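Local coordinates for methyl-coenzyme M reductase I beta subunit (Methanosarcina barkeri, PDB 1E6Y), which forms, with its partner subunits, the nickel enzyme that cleaves methyl-coenzyme M with coenzyme B, releasing methane and the mixed heterodisulfide in the last step of methanogenesis, at residues V89-G94 / Q111-R116; E83-L88 / T135-D140; R40-N45 / M124-V129. One frame throughout, in Å; residues are numbered along the deposited sequence.

All three contacts are buried and lie on one side of the chain's centre, in the N-terminal part of the subunit and away from the coenzyme sites. Contact 3 is the nearest to that centre, contact 2 the farthest out. Contacts 2 and 3 share helix 125-141, whose start packs on strand 41-45 and whose end crosses helix 78-89; contact 1 joins the end of helix 78-89 to the turn after strand 107-111. Their chemistry follows their place: contact 3, helix on sheet, has no hydrogen bond across it; contact 2, between helices, has one side-chain bond and a bridging water; contact 1, where a helix ends, rests on an arginine gripping a carbonyl.

Contact 1 (V89-G94 / Q111-R116); sequences VQVDEG and QSPKSR
Arg116 makes the hydrogen bonds that cross this contact, and its length suits it to reach a carbonyl at the end of helix 78-89. From CB the chain leaves with CG anti to the carbonyl carbon (chi1 -63°), and CG passes Val91 CG2 at 4.0 Å. The chain is extended to NE, with CD running by Val89 O. At the tip the guanidinium grips that one oxygen side-on: NE donates to Val89 O at 2.8 Å, in the carbonyl plane, while NH1 reaches Val89 O at 2.9 Å from well above that plane. The oxygen itself lies almost in the guanidinium plane. Over one face, near its centre, sits Val91 CG2, 3.8 Å above the plane, so the apolar CG2 branch packs on the flat of the group while its edge is used for the bonds. The positive charge would be favoured here, next to the last carbonyls of a helix. Pro113, a rigid apolar ring, fills in beside it: its CG meets Val91 CG2 at 3.7 Å and its CD meets Val89 CG1 at 3.9 Å. A water bridges Asp92 OD2 and Ser115 OG. Arg116 thus ties helix 114-118 to the end of helix 78-89, against Ser125 and Val129 of helix 125-141.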
ATOM      1  N   VAL E  89     -33.329  -3.095  -1.961  1.00 12.68           N
ATOM      2  CA  VAL E  89     -32.328  -3.840  -2.719  1.00 12.60           C
ATOM      3  C   VAL E  89     -32.811  -4.187  -4.128  1.00 13.09           C
ATOM      4  O   VAL E  89     -32.025  -4.156  -5.079  1.00 12.63           O
ATOM      5  CB  VAL E  89     -31.924  -5.144  -1.981  1.00 12.17           C
ATOM      6  CG1 VAL E  89     -31.002  -5.987  -2.853  1.00 12.62           C
ATOM      7  CG2 VAL E  89     -31.231  -4.808  -0.674  1.00 13.09           C
ATOM      8  N   GLN E  90     -34.101  -4.490  -4.267  1.00 13.65           N
ATOM      9  CA  GLN E  90     -34.661  -4.903  -5.554  1.00 14.83           C
ATOM     10  C   GLN E  90     -34.608  -3.778  -6.585  1.00 14.52           C
ATOM     11  O   GLN E  90     -34.524  -2.602  -6.231  1.00 14.57           O
ATOM     12  CB  GLN E  90     -36.107  -5.391  -5.381  1.00 16.89           C
ATOM     13  CG  GLN E  90     -37.128  -4.289  -5.154  1.00 20.09           C
ATOM     14  CD  GLN E  90     -38.556  -4.786  -5.270  1.00 22.10           C
ATOM     15  OE1 GLN E  90     -38.824  -5.985  -5.173  1.00 23.29           O
ATOM     16  NE2 GLN E  90     -39.485  -3.861  -5.473  1.00 23.20           N
ATOM     17  N   VAL E  91     -34.562  -4.163  -7.858  1.00 14.74           N
ATOM     18  CA  VAL E  91     -34.506  -3.219  -8.966  1.00 15.38           C
ATOM     19  C   VAL E  91     -35.830  -3.198  -9.727  1.00 16.75           C
ATOM     20  O   VAL E  91     -36.357  -2.130 -10.030  1.00 16.64           O
ATOM     21  CB  VAL E  91     -33.343  -3.569  -9.937  1.00 15.11           C
ATOM     22  CG1 VAL E  91     -33.464  -2.768 -11.223  1.00 14.96           C
ATOM     23  CG2 VAL E  91     -31.990  -3.306  -9.275  1.00 14.57           C
ATOM     24  N   ASP E  92     -36.340  -4.378 -10.048  1.00 17.79           N
ATOM     25  CA  ASP E  92     -37.654  -4.516 -10.677  1.00 19.15           C
ATOM     26  C   ASP E  92     -38.549  -5.329  -9.754  1.00 19.86           C
ATOM     27  O   ASP E  92     -38.082  -6.238  -9.073  1.00 19.06           O
ATOM     28  CB  ASP E  92     -37.546  -5.225 -12.040  1.00 19.85           C
ATOM     29  CG  ASP E  92     -36.434  -4.666 -12.910  1.00 21.37           C
ATOM     30  OD1 ASP E  92     -36.429  -3.447 -13.176  1.00 19.91           O
ATOM     31  OD2 ASP E  92     -35.539  -5.449 -13.295  1.00 21.52           O
ATOM     32  N   GLU E  93     -39.832  -4.979  -9.726  1.00 20.77           N
ATOM     33  CA  GLU E  93     -40.820  -5.754  -8.989  1.00 21.58           C
ATOM     34  C   GLU E  93     -40.881  -7.178  -9.531  1.00 20.65           C
ATOM     35  O   GLU E  93     -40.901  -7.387 -10.749  1.00 20.96           O
ATOM     36  CB  GLU E  93     -42.191  -5.089  -9.098  1.00 24.12           C
ATOM     37  CG  GLU E  93     -42.490  -4.096  -7.971  1.00 27.79           C
ATOM     38  CD  GLU E  93     -42.693  -4.773  -6.618  1.00 29.56           C
ATOM     39  OE1 GLU E  93     -42.492  -4.101  -5.584  1.00 31.76           O
ATOM     40  OE2 GLU E  93     -43.066  -5.967  -6.585  1.00 31.30           O
ATOM     41  N   GLY E  94     -40.709  -8.142  -8.633  1.00 20.31           N
ATOM     42  CA  GLY E  94     -40.753  -9.536  -9.032  1.00 18.57           C
ATOM     43  C   GLY E  94     -39.459 -10.055  -9.631  1.00 18.45           C
ATOM     44  O   GLY E  94     -39.448 -11.122 -10.248  1.00 18.09           O
ATOM     45  N   GLN E 111     -29.515 -11.146  -1.075  1.00 11.29           N
ATOM     46  CA  GLN E 111     -29.093 -11.412  -2.442  1.00 11.44           C
ATOM     47  C   GLN E 111     -29.639 -10.326  -3.357  1.00 11.35           C
ATOM     48  O   GLN E 111     -30.855 -10.193  -3.519  1.00 11.02           O
ATOM     49  CB  GLN E 111     -29.594 -12.784  -2.901  1.00 12.18           C
ATOM     50  CG  GLN E 111     -29.300 -13.898  -1.913  1.00 13.18           C
ATOM     51  CD  GLN E 111     -29.494 -15.272  -2.509  1.00 13.74           C
ATOM     52  OE1 GLN E 111     -30.614 -15.774  -2.588  1.00 14.44           O
ATOM     53  NE2 GLN E 111     -28.398 -15.897  -2.924  1.00 14.04           N
ATOM     54  N   SER E 112     -28.740  -9.479  -3.849  1.00 11.13           N
ATOM     55  CA  SER E 112     -29.096  -8.463  -4.833  1.00 11.15           C
ATOM     56  C   SER E 112     -29.599  -9.144  -6.099  1.00 11.15           C
ATOM     57  O   SER E 112     -29.188 -10.262  -6.415  1.00 10.91           O
ATOM     58  CB  SER E 112     -27.875  -7.600  -5.168  1.00 10.74           C
ATOM     59  OG  SER E 112     -27.628  -6.646  -4.151  1.00 11.03           O
ATOM     60  N   PRO E 113     -30.482  -8.469  -6.853  1.00 11.13           N
ATOM     61  CA  PRO E 113     -30.841  -8.959  -8.188  1.00 11.35           C
ATOM     62  C   PRO E 113     -29.621  -9.015  -9.103  1.00 11.77           C
ATOM     63  O   PRO E 113     -28.696  -8.213  -8.958  1.00 11.34           O
ATOM     64  CB  PRO E 113     -31.865  -7.937  -8.676  1.00 11.35           C
ATOM     65  CG  PRO E 113     -31.509  -6.681  -7.939  1.00 10.67           C
ATOM     66  CD  PRO E 113     -31.065  -7.142  -6.580  1.00 10.70           C
ATOM     67  N   LYS E 114     -29.624  -9.959 -10.039  1.00 12.59           N
ATOM     68  CA  LYS E 114     -28.532 -10.110 -10.999  1.00 13.27           C
ATOM     69  C   LYS E 114     -28.227  -8.817 -11.745  1.00 12.97           C
ATOM     70  O   LYS E 114     -27.084  -8.566 -12.115  1.00 12.23           O
ATOM     71  CB  LYS E 114     -28.852 -11.220 -12.007  1.00 16.19           C
ATOM     72  CG  LYS E 114     -28.564 -12.608 -11.481  1.00 19.75           C
ATOM     73  CD  LYS E 114     -29.101 -13.697 -12.392  1.00 21.73           C
ATOM     74  CE  LYS E 114     -28.686 -15.069 -11.868  1.00 23.47           C
ATOM     75  NZ  LYS E 114     -29.440 -16.202 -12.478  1.00 24.70           N
ATOM     76  N   SER E 115     -29.244  -7.975 -11.903  1.00 11.39           N
ATOM     77  CA  SER E 115     -29.093  -6.704 -12.599  1.00 10.99           C
ATOM     78  C   SER E 115     -28.020  -5.795 -11.990  1.00 10.41           C
ATOM     79  O   SER E 115     -27.364  -5.047 -12.716  1.00 10.41           O
ATOM     80  CB  SER E 115     -30.434  -5.960 -12.648  1.00 10.72           C
ATOM     81  OG  SER E 115     -30.931  -5.705 -11.346  1.00 10.93           O
ATOM     82  N   ARG E 116     -27.835  -5.856 -10.671  1.00 10.50           N
ATOM     83  CA  ARG E 116     -26.803  -5.027 -10.031  1.00  9.94           C
ATOM     84  C   ARG E 116     -25.404  -5.532 -10.373  1.00 10.20           C
ATOM     85  O   ARG E 116     -24.493  -4.720 -10.541  1.00 10.25           O
ATOM     86  CB  ARG E 116     -27.002  -4.954  -8.521  1.00  9.81           C
ATOM     87  CG  ARG E 116     -28.313  -4.292  -8.109  1.00  8.87           C
ATOM     88  CD  ARG E 116     -28.355  -4.008  -6.620  1.00  8.60           C
ATOM     89  NE  ARG E 116     -29.579  -3.328  -6.187  1.00 10.61           N
ATOM     90  CZ  ARG E 116     -29.824  -2.024  -6.357  1.00  9.81           C
ATOM     91  NH1 ARG E 116     -30.990  -1.561  -5.894  1.00 11.01           N
ATOM     92  NH2 ARG E 116     -28.986  -1.209  -6.955  1.00 10.24           N
TER
HETATM   93  O   HOH W   1     -33.677  -6.609 -11.449  1.00 12.75           O

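Contact 2 (E83-L88 / T135-D140); sequences ENVKKL and TQTIMD
This is a helix-helix crossing on the layer that covers the four-stranded antiparallel sheet of a ferredoxin-like alpha/beta sandwich, where helix 78-89 meets helix 125-141. The axes of the short segments approach to 9.3 Å at an angle of 130°, nearer antiparallel than parallel. Asn84 and Thr137 lie alongside each other, pointing in opposite directions. With CG anti to the backbone N (chi1 -163°), the Asn84 amide is carried across the interface and ND2 donates to Thr137 OG1 at 2.8 Å, nearly straight (165° at the hydrogen) and almost in the amide plane. An alanine in place of Asn84 would lose this bond and the one to a bridging water, and would probably loosen the crossing. The Thr137 hydroxyl is also bonded to Ala133 O, one turn back, so a threonine suits the place: it takes one bond, gives another and turns its CG2 methyl to Asn84 CB at 3.8 Å. Leu88 CD1 packs on Gln136 CG at 3.8 Å and, with Val85 CG2, flanks that hydroxyl. Gln136 bends at chi2 to bond Asp140, while its OE1 is held by an aromatic side chain of another protein's chain. The water uses the second N-H, accepting from Asn84 ND2 at 2.8 Å and donating to Asp140 OD2 at 2.7 Å.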
ATOM      1  N   GLU E  83     -38.262  -7.265   4.993  1.00 16.07           N
ATOM      2  CA  GLU E  83     -39.224  -6.810   3.986  1.00 17.61           C
ATOM      3  C   GLU E  83     -38.766  -5.511   3.342  1.00 16.42           C
ATOM      4  O   GLU E  83     -38.784  -5.370   2.118  1.00 15.90           O
ATOM      5  CB  GLU E  83     -40.597  -6.571   4.618  1.00 20.16           C
ATOM      6  CG  GLU E  83     -41.333  -7.809   5.083  1.00 25.11           C
ATOM      7  CD  GLU E  83     -42.597  -7.465   5.860  1.00 27.70           C
ATOM      8  OE1 GLU E  83     -43.375  -6.603   5.384  1.00 29.63           O
ATOM      9  OE2 GLU E  83     -42.800  -8.038   6.956  1.00 29.56           O
ATOM     10  N   ASN E  84     -38.419  -4.543   4.187  1.00 15.99           N
ATOM     11  CA  ASN E  84     -38.063  -3.212   3.717  1.00 15.87           C
ATOM     12  C   ASN E  84     -36.712  -3.216   3.015  1.00 14.99           C
ATOM     13  O   ASN E  84     -36.519  -2.505   2.027  1.00 15.33           O
ATOM     14  CB  ASN E  84     -38.042  -2.225   4.885  1.00 17.08           C
ATOM     15  CG  ASN E  84     -38.094  -0.787   4.424  1.00 19.48           C
ATOM     16  OD1 ASN E  84     -39.126  -0.314   3.943  1.00 20.67           O
ATOM     17  ND2 ASN E  84     -36.964  -0.093   4.521  1.00 20.16           N
ATOM     18  N   VAL E  85     -35.794  -4.043   3.508  1.00 14.40           N
ATOM     19  CA  VAL E  85     -34.498  -4.225   2.863  1.00 13.50           C
ATOM     20  C   VAL E  85     -34.668  -4.777   1.446  1.00 13.17           C
ATOM     21  O   VAL E  85     -34.072  -4.259   0.507  1.00 13.55           O
ATOM     22  CB  VAL E  85     -33.582  -5.156   3.707  1.00 13.41           C
ATOM     23  CG1 VAL E  85     -32.388  -5.641   2.886  1.00 12.96           C
ATOM     24  CG2 VAL E  85     -33.089  -4.409   4.938  1.00 13.31           C
ATOM     25  N   LYS E  86     -35.573  -5.737   1.276  1.00 12.88           N
ATOM     26  CA  LYS E  86     -35.856  -6.283  -0.048  1.00 13.00           C
ATOM     27  C   LYS E  86     -36.396  -5.216  -0.998  1.00 13.24           C
ATOM     28  O   LYS E  86     -36.025  -5.184  -2.172  1.00 13.79           O
ATOM     29  CB  LYS E  86     -36.851  -7.448   0.038  1.00 13.48           C
ATOM     30  CG  LYS E  86     -37.238  -8.000  -1.329  1.00 14.51           C
ATOM     31  CD  LYS E  86     -37.907  -9.358  -1.257  1.00 15.82           C
ATOM     32  CE  LYS E  86     -38.117  -9.915  -2.661  1.00 16.45           C
ATOM     33  NZ  LYS E  86     -38.715 -11.279  -2.656  1.00 17.91           N
ATOM     34  N   LYS E  87     -37.246  -4.329  -0.485  1.00 14.06           N
ATOM     35  CA  LYS E  87     -37.810  -3.246  -1.289  1.00 14.46           C
ATOM     36  C   LYS E  87     -36.736  -2.281  -1.790  1.00 14.23           C
ATOM     37  O   LYS E  87     -36.834  -1.751  -2.897  1.00 14.84           O
ATOM     38  CB  LYS E  87     -38.856  -2.467  -0.487  1.00 16.36           C
ATOM     39  CG  LYS E  87     -40.161  -3.217  -0.254  1.00 18.50           C
ATOM     40  CD  LYS E  87     -41.135  -2.376   0.558  1.00 20.47           C
ATOM     41  CE  LYS E  87     -42.356  -3.185   0.966  1.00 21.94           C
ATOM     42  NZ  LYS E  87     -43.272  -2.404   1.844  1.00 23.43           N
ATOM     43  N   LEU E  88     -35.711  -2.065  -0.970  1.00 13.44           N
ATOM     44  CA  LEU E  88     -34.627  -1.146  -1.305  1.00 12.65           C
ATOM     45  C   LEU E  88     -33.550  -1.798  -2.168  1.00 12.78           C
ATOM     46  O   LEU E  88     -32.914  -1.133  -2.985  1.00 12.37           O
ATOM     47  CB  LEU E  88     -33.996  -0.595  -0.025  1.00 12.97           C
ATOM     48  CG  LEU E  88     -34.893   0.322   0.806  1.00 12.15           C
ATOM     49  CD1 LEU E  88     -34.265   0.565   2.161  1.00 13.21           C
ATOM     50  CD2 LEU E  88     -35.109   1.634   0.068  1.00 13.25           C
ATOM     51  N   THR E 135     -29.110   0.271   6.407  1.00 10.77           N
ATOM     52  CA  THR E 135     -28.922   1.584   7.027  1.00 10.15           C
ATOM     53  C   THR E 135     -30.172   2.459   6.885  1.00 11.03           C
ATOM     54  O   THR E 135     -30.656   3.018   7.873  1.00 11.41           O
ATOM     55  CB  THR E 135     -27.709   2.326   6.413  1.00  9.70           C
ATOM     56  OG1 THR E 135     -26.523   1.545   6.605  1.00  9.97           O
ATOM     57  CG2 THR E 135     -27.519   3.685   7.073  1.00  9.54           C
ATOM     58  N   GLN E 136     -30.711   2.538   5.668  1.00 10.52           N
ATOM     59  CA  GLN E 136     -31.927   3.306   5.405  1.00 11.39           C
ATOM     60  C   GLN E 136     -33.132   2.751   6.168  1.00 12.06           C
ATOM     61  O   GLN E 136     -33.927   3.517   6.722  1.00 11.77           O
ATOM     62  CB  GLN E 136     -32.233   3.320   3.904  1.00 11.49           C
ATOM     63  CG  GLN E 136     -33.523   4.050   3.535  1.00 13.31           C
ATOM     64  CD  GLN E 136     -33.419   5.558   3.701  1.00 13.98           C
ATOM     65  OE1 GLN E 136     -32.566   6.201   3.087  1.00 13.77           O
ATOM     66  NE2 GLN E 136     -34.316   6.134   4.496  1.00 15.20           N
ATOM     67  N   THR E 137     -33.239   1.425   6.221  1.00 11.86           N
ATOM     68  CA  THR E 137     -34.351   0.763   6.900  1.00 12.72           C
ATOM     69  C   THR E 137     -34.363   1.056   8.398  1.00 12.81           C
ATOM     70  O   THR E 137     -35.415   1.360   8.965  1.00 13.18           O
ATOM     71  CB  THR E 137     -34.310  -0.768   6.673  1.00 12.80           C
ATOM     72  OG1 THR E 137     -34.496  -1.049   5.280  1.00 12.44           O
ATOM     73  CG2 THR E 137     -35.409  -1.469   7.476  1.00 13.44           C
ATOM     74  N   ILE E 138     -33.189   1.015   9.024  1.00 12.76           N
ATOM     75  CA  ILE E 138     -33.073   1.296  10.454  1.00 12.91           C
ATOM     76  C   ILE E 138     -33.340   2.771  10.750  1.00 13.24           C
ATOM     77  O   ILE E 138     -34.042   3.104  11.708  1.00 13.11           O
ATOM     78  CB  ILE E 138     -31.677   0.899  10.990  1.00 13.08           C
ATOM     79  CG1 ILE E 138     -31.502  -0.620  10.901  1.00 12.88           C
ATOM     80  CG2 ILE E 138     -31.508   1.365  12.434  1.00 13.00           C
ATOM     81  CD1 ILE E 138     -30.146  -1.112  11.360  1.00 12.46           C
ATOM     82  N   MET E 139     -32.844   3.645   9.879  1.00 13.51           N
ATOM     83  CA  MET E 139     -33.052   5.083  10.022  1.00 14.21           C
ATOM     84  C   MET E 139     -34.544   5.407  10.055  1.00 14.82           C
ATOM     85  O   MET E 139     -35.011   6.138  10.927  1.00 15.76           O
ATOM     86  CB  MET E 139     -32.387   5.828   8.862  1.00 13.98           C
ATOM     87  CG  MET E 139     -31.900   7.227   9.211  1.00 14.67           C
ATOM     88  SD  MET E 139     -30.420   7.217  10.241  1.00 14.55           S
ATOM     89  CE  MET E 139     -29.215   6.524   9.096  1.00 15.04           C
ATOM     90  N   ASP E 140     -35.294   4.781   9.154  1.00 14.87           N
ATOM     91  CA  ASP E 140     -36.734   5.007   9.044  1.00 15.62           C
ATOM     92  C   ASP E 140     -37.527   4.343  10.164  1.00 15.93           C
ATOM     93  O   ASP E 140     -38.374   4.975  10.792  1.00 16.31           O
ATOM     94  CB  ASP E 140     -37.242   4.498   7.695  1.00 15.58           C
ATOM     95  CG  ASP E 140     -36.843   5.395   6.540  1.00 15.80           C
ATOM     96  OD1 ASP E 140     -36.665   6.614   6.751  1.00 16.75           O
ATOM     97  OD2 ASP E 140     -36.715   4.880   5.412  1.00 16.41           O
TER
HETATM   98  O   HOH W   2     -37.252   2.644   4.002  1.00 28.42           O

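Contact 3 (R40-N45 / M124-V129); sequences RSVAVN and MSATTV
Arg40, just before strand 41-45, makes its contact through the backbone: the carbonyl oxygen Arg40 O rests against the methyl Ala126 CB at 3.4 Å. Arg40 CA and Ala126 CA are 4.9 Å apart, and alanine suits such a close approach because its side chain ends at CB. The arginine side chain points the other way, toward a salt bridge with Asp37 and bonds to the carbonyls of Ser112 and Asp96. Ser41 adds little across the contact; its short hydroxyl is bonded to Asp37 O and the amide of Gln111.

Val42 is the residue that faces the helix. Its CB points at helix 125-141, and the rotamer (chi1 -62°) sets CG1 anti to the carbonyl carbon and CG2 flanked by both backbone N and carbonyl carbon. The two branches lie about the Ala126 carbonyl: CG1 meets Ala126 CB at 3.8 Å and Thr127 OG1 at 3.4 Å, while CG2 lies 3.4 Å from Ala126 O. A beta-branched valine fits a strand and offers two methyls to the turn of helix it faces. Next in sequence, Ala43 turns to the other face of the sheet, against helix 405-416, and Val44 lies against Ile110 of strand 107-111. Asn45 caps the next helix, OD1 taking Gly48 N.

The axes of strand 41-45 and helix segment 125-129 approach to 7.4 Å at 37°; the small Ala126 lets them come closer than the roughly 10 Å usual for a helix on a sheet. The sheet has strand order 2-3-1-4, that of the ferredoxin-like fold, with 41-45, the first of the four in sequence, inside the sheet and covered by helix 125-141.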
ATOM      1  N   ARG E  40     -23.451 -11.704  -5.849  1.00  9.19           N
ATOM      2  CA  ARG E  40     -24.571 -10.802  -5.551  1.00  9.46           C
ATOM      3  C   ARG E  40     -25.085 -10.909  -4.138  1.00  9.80           C
ATOM      4  O   ARG E  40     -26.009 -10.178  -3.748  1.00  9.11           O
ATOM      5  CB  ARG E  40     -25.707 -11.092  -6.551  1.00 10.44           C
ATOM      6  CG  ARG E  40     -26.507 -12.344  -6.211  1.00 11.32           C
ATOM      7  CD  ARG E  40     -27.416 -12.726  -7.376  1.00 12.59           C
ATOM      8  NE  ARG E  40     -28.242 -13.893  -7.141  1.00 14.21           N
ATOM      9  CZ  ARG E  40     -29.514 -13.970  -6.770  1.00 15.37           C
ATOM     10  NH1 ARG E  40     -30.252 -12.880  -6.560  1.00 14.63           N
ATOM     11  NH2 ARG E  40     -30.102 -15.161  -6.611  1.00 15.96           N
ATOM     12  N   SER E  41     -24.479 -11.768  -3.323  1.00 10.01           N
ATOM     13  CA  SER E  41     -25.014 -12.043  -1.986  1.00 10.32           C
ATOM     14  C   SER E  41     -24.101 -11.621  -0.839  1.00 10.64           C
ATOM     15  O   SER E  41     -22.884 -11.792  -0.904  1.00 10.40           O
ATOM     16  CB  SER E  41     -25.336 -13.529  -1.838  1.00 10.75           C
ATOM     17  OG  SER E  41     -26.211 -13.970  -2.860  1.00 10.53           O
ATOM     18  N   VAL E  42     -24.703 -11.077   0.218  1.00 10.34           N
ATOM     19  CA  VAL E  42     -23.993 -10.804   1.465  1.00 10.84           C
ATOM     20  C   VAL E  42     -24.813 -11.225   2.681  1.00 11.13           C
ATOM     21  O   VAL E  42     -26.023 -11.426   2.593  1.00 11.09           O
ATOM     22  CB  VAL E  42     -23.628  -9.298   1.622  1.00 11.12           C
ATOM     23  CG1 VAL E  42     -22.691  -8.864   0.509  1.00 11.63           C
ATOM     24  CG2 VAL E  42     -24.893  -8.434   1.648  1.00 11.03           C
ATOM     25  N   ALA E  43     -24.126 -11.404   3.804  1.00 11.21           N
ATOM     26  CA  ALA E  43     -24.765 -11.652   5.089  1.00 12.00           C
ATOM     27  C   ALA E  43     -24.697 -10.383   5.927  1.00 12.56           C
ATOM     28  O   ALA E  43     -23.711  -9.647   5.875  1.00 12.95           O
ATOM     29  CB  ALA E  43     -24.059 -12.791   5.812  1.00 12.87           C
ATOM     30  N   VAL E  44     -25.763 -10.115   6.670  1.00 12.52           N
ATOM     31  CA  VAL E  44     -25.782  -8.990   7.599  1.00 13.47           C
ATOM     32  C   VAL E  44     -26.100  -9.499   8.997  1.00 13.86           C
ATOM     33  O   VAL E  44     -27.033 -10.279   9.185  1.00 14.63           O
ATOM     34  CB  VAL E  44     -26.835  -7.929   7.188  1.00 13.23           C
ATOM     35  CG1 VAL E  44     -26.900  -6.816   8.227  1.00 13.59           C
ATOM     36  CG2 VAL E  44     -26.485  -7.353   5.830  1.00 14.24           C
ATOM     37  N   ASN E  45     -25.276  -9.109   9.961  1.00 13.76           N
ATOM     38  CA  ASN E  45     -25.453  -9.534  11.341  1.00 13.72           C
ATOM     39  C   ASN E  45     -26.327  -8.526  12.089  1.00 13.92           C
ATOM     40  O   ASN E  45     -25.837  -7.511  12.587  1.00 14.36           O
ATOM     41  CB  ASN E  45     -24.085  -9.670  12.018  1.00 13.65           C
ATOM     42  CG  ASN E  45     -24.166 -10.343  13.375  1.00 14.57           C
ATOM     43  OD1 ASN E  45     -25.247 -10.504  13.941  1.00 14.59           O
ATOM     44  ND2 ASN E  45     -23.014 -10.727  13.912  1.00 15.58           N
ATOM     45  N   MET E 124     -18.955  -5.591  -5.552  1.00  8.10           N
ATOM     46  CA  MET E 124     -19.137  -4.852  -4.307  1.00  8.71           C
ATOM     47  C   MET E 124     -20.518  -4.216  -4.145  1.00  8.26           C
ATOM     48  O   MET E 124     -20.889  -3.824  -3.039  1.00  7.56           O
ATOM     49  CB  MET E 124     -18.049  -3.785  -4.141  1.00  9.04           C
ATOM     50  CG  MET E 124     -16.670  -4.340  -3.779  1.00  9.77           C
ATOM     51  SD  MET E 124     -16.680  -5.679  -2.551  1.00 10.70           S
ATOM     52  CE  MET E 124     -17.311  -4.818  -1.108  1.00 11.09           C
ATOM     53  N   SER E 125     -21.301  -4.162  -5.222  1.00  8.80           N
ATOM     54  CA  SER E 125     -22.667  -3.646  -5.126  1.00  9.25           C
ATOM     55  C   SER E 125     -23.526  -4.453  -4.150  1.00  9.50           C
ATOM     56  O   SER E 125     -24.388  -3.892  -3.479  1.00  9.40           O
ATOM     57  CB  SER E 125     -23.343  -3.595  -6.504  1.00  9.57           C
ATOM     58  OG  SER E 125     -23.551  -4.890  -7.036  1.00  9.65           O
ATOM     59  N   ALA E 126     -23.242  -5.748  -4.015  1.00  9.05           N
ATOM     60  CA  ALA E 126     -23.962  -6.585  -3.048  1.00  9.04           C
ATOM     61  C   ALA E 126     -23.764  -6.077  -1.618  1.00  9.36           C
ATOM     62  O   ALA E 126     -24.704  -6.061  -0.818  1.00  8.84           O
ATOM     63  CB  ALA E 126     -23.500  -8.031  -3.155  1.00  9.19           C
ATOM     64  N   THR E 127     -22.540  -5.646  -1.314  1.00  8.72           N
ATOM     65  CA  THR E 127     -22.199  -5.139   0.008  1.00  8.88           C
ATOM     66  C   THR E 127     -22.726  -3.725   0.223  1.00  8.69           C
ATOM     67  O   THR E 127     -23.350  -3.439   1.241  1.00  9.08           O
ATOM     68  CB  THR E 127     -20.673  -5.148   0.229  1.00  9.21           C
ATOM     69  OG1 THR E 127     -20.200  -6.501   0.208  1.00  9.36           O
ATOM     70  CG2 THR E 127     -20.314  -4.520   1.570  1.00  9.41           C
ATOM     71  N   THR E 128     -22.468  -2.841  -0.735  1.00  8.82           N
ATOM     72  CA  THR E 128     -22.821  -1.435  -0.575  1.00  8.62           C
ATOM     73  C   THR E 128     -24.331  -1.214  -0.603  1.00  8.63           C
ATOM     74  O   THR E 128     -24.864  -0.473   0.219  1.00  8.85           O
ATOM     75  CB  THR E 128     -22.155  -0.561  -1.653  1.00  8.44           C
ATOM     76  OG1 THR E 128     -22.542  -1.019  -2.953  1.00  8.75           O
ATOM     77  CG2 THR E 128     -20.641  -0.622  -1.526  1.00  8.46           C
ATOM     78  N   VAL E 129     -25.020  -1.889  -1.522  1.00  9.07           N
ATOM     79  CA  VAL E 129     -26.478  -1.811  -1.595  1.00  9.13           C
ATOM     80  C   VAL E 129     -27.122  -2.514  -0.399  1.00  9.94           C
ATOM     81  O   VAL E 129     -28.045  -1.980   0.214  1.00  9.37           O
ATOM     82  CB  VAL E 129     -27.016  -2.436  -2.907  1.00  9.21           C
ATOM     83  CG1 VAL E 129     -28.539  -2.445  -2.901  1.00 10.10           C
ATOM     84  CG2 VAL E 129     -26.506  -1.650  -4.109  1.00  9.26           C
TER